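PDB 2QEE: BH0493 protein from Bacillus halodurans C-125, which is a zinc-binding protein and putative amidohydrolase, probably a metal-dependent hydrolase whose substrate is not established. Local coordinates for residues W391-E395 with E396-R400. Sequence-based numbering, arbitrary orientation.
Sequences WEVTE and EEIKR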
# COMPACT_ATOMS: atom_id res chain seq x y z
N TRP C 391 5.88 -30.83 1.55
CA TRP C 391 5.83 -31.08 0.12
C TRP C 391 7.23 -31.35 -0.42
O TRP C 391 8.21 -30.81 0.11
CB TRP C 391 5.25 -29.85 -0.55
CG TRP C 391 4.89 -30.05 -1.98
CD1 TRP C 391 5.55 -29.52 -3.03
CD2 TRP C 391 3.79 -30.76 -2.50
NE1 TRP C 391 4.95 -29.87 -4.20
CE2 TRP C 391 3.86 -30.66 -3.91
CE3 TRP C 391 2.76 -31.53 -1.94
CZ2 TRP C 391 2.93 -31.26 -4.76
CZ3 TRP C 391 1.81 -32.11 -2.79
CH2 TRP C 391 1.90 -31.98 -4.19
N GLU C 392 7.36 -32.22 -1.44
CA GLU C 392 8.66 -32.46 -2.02
C GLU C 392 8.77 -31.70 -3.33
O GLU C 392 8.13 -32.08 -4.32
CB GLU C 392 8.85 -33.94 -2.27
CG GLU C 392 9.25 -34.64 -0.99
CD GLU C 392 9.60 -36.08 -1.21
OE1 GLU C 392 10.25 -36.63 -0.29
OE2 GLU C 392 9.24 -36.64 -2.29
N VAL C 393 9.63 -30.69 -3.36
CA VAL C 393 9.84 -29.91 -4.58
C VAL C 393 11.07 -30.41 -5.27
O VAL C 393 12.12 -30.58 -4.61
CB VAL C 393 10.07 -28.39 -4.23
CG1 VAL C 393 10.41 -27.50 -5.51
CG2 VAL C 393 8.86 -27.82 -3.45
N THR C 394 10.98 -30.63 -6.59
CA THR C 394 12.18 -31.07 -7.34
C THR C 394 12.70 -29.93 -8.21
O THR C 394 11.94 -28.96 -8.52
CB THR C 394 11.82 -32.25 -8.28
OG1 THR C 394 10.97 -31.78 -9.33
CG2 THR C 394 11.07 -33.34 -7.46
N GLU C 395 13.97 -30.07 -8.61
CA GLU C 395 14.58 -29.07 -9.49
C GLU C 395 13.83 -29.02 -10.84
O GLU C 395 13.66 -27.94 -11.40
CB GLU C 395 16.08 -29.33 -9.63
CG GLU C 395 16.79 -28.25 -10.48
CD GLU C 395 18.26 -28.43 -10.52
OE1 GLU C 395 18.71 -29.58 -10.29
OE2 GLU C 395 18.96 -27.43 -10.77
N GLU C 396 13.32 -30.17 -11.29
CA GLU C 396 12.57 -30.19 -12.56
C GLU C 396 11.28 -29.37 -12.45
O GLU C 396 10.92 -28.64 -13.39
CB GLU C 396 12.30 -31.61 -13.08
CG GLU C 396 13.57 -32.25 -13.69
CD GLU C 396 14.25 -31.34 -14.75
OE1 GLU C 396 13.61 -31.09 -15.81
OE2 GLU C 396 15.40 -30.86 -14.52
N GLU C 397 10.61 -29.47 -11.28
CA GLU C 397 9.41 -28.68 -11.06
C GLU C 397 9.71 -27.19 -11.00
O GLU C 397 8.91 -26.39 -11.55
CB GLU C 397 8.68 -29.14 -9.82
CG GLU C 397 8.03 -30.54 -10.03
CD GLU C 397 7.68 -31.22 -8.70
OE1 GLU C 397 8.16 -30.73 -7.67
OE2 GLU C 397 6.96 -32.24 -8.74
N ILE C 398 10.80 -26.82 -10.32
CA ILE C 398 11.20 -25.39 -10.25
C ILE C 398 11.46 -24.91 -11.70
O ILE C 398 10.98 -23.83 -12.10
CB ILE C 398 12.46 -25.22 -9.41
CG1 ILE C 398 12.13 -25.53 -7.95
CG2 ILE C 398 13.05 -23.79 -9.60
CD1 ILE C 398 13.40 -25.61 -7.07
N LYS C 399 12.15 -25.73 -12.49
CA LYS C 399 12.48 -25.32 -13.89
C LYS C 399 11.21 -25.10 -14.71
O LYS C 399 11.10 -24.09 -15.41
CB LYS C 399 13.39 -26.37 -14.52
CG LYS C 399 14.81 -26.19 -14.03
CD LYS C 399 15.71 -27.27 -14.65
CE LYS C 399 17.14 -27.12 -14.15
NZ LYS C 399 18.11 -27.84 -15.01
N ARG C 400 10.21 -25.97 -14.51
CA ARG C 400 8.93 -25.87 -15.17
C ARG C 400 8.20 -24.56 -14.76
O ARG C 400 7.68 -23.80 -15.59
CB ARG C 400 8.09 -27.08 -14.77
CG ARG C 400 6.70 -26.99 -15.22
CD ARG C 400 5.81 -27.97 -14.49
NE ARG C 400 5.74 -27.61 -13.06
CZ ARG C 400 5.28 -28.44 -12.14
NH1 ARG C 400 4.84 -29.65 -12.52
NH2 ARG C 400 5.25 -28.07 -10.86
O HOH W 1 6.18 -28.94 -6.77
O HOH W 2 20.30 -28.47 -13.40
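Glu397 OE1 takes bonds from Thr394 N, at 3.0 Å and from above the carboxylate plane (45° out of it), and from a water that donates a weak bond to it. That water accepts from Trp391 NE1 (3.0 Å), lying in the indole plane at its edge, and so ties ring to carboxylate. In return, Thr394 OG1 accepts from Glu397 N at 3.0 Å. These reciprocal bonds form a capping box, with Thr394 as N-cap of helix 395-414. Threonine suits the place because its short side chain carries a hydroxyl on CB, which chi1 of 69° turns toward the Glu397 amide, while glutamate has the length to reach back to the N-cap amide. On the buried side, Val393 CG1 meets Ile398 CG1 at 3.6 Å, their branched apolar chains crossing at about a right angle and suited to packing on Tyr383 of helix 363-388. On the more exposed side, Glu395 and Lys399, long opposite charges one helical turn apart, keep OE2 and NZ 4.3 Å apart, bridged by a water that holds OE2 only weakly. Glu397 OE2 forms a salt bridge with Arg112 of the second subunit. With an alanine at Glu397, Thr394 N would probably lose its side-chain acceptor and the arginine this salt bridge. One acidic residue thus serves helix start and subunit interface, its charge probably also favourable beside the helix N-terminus.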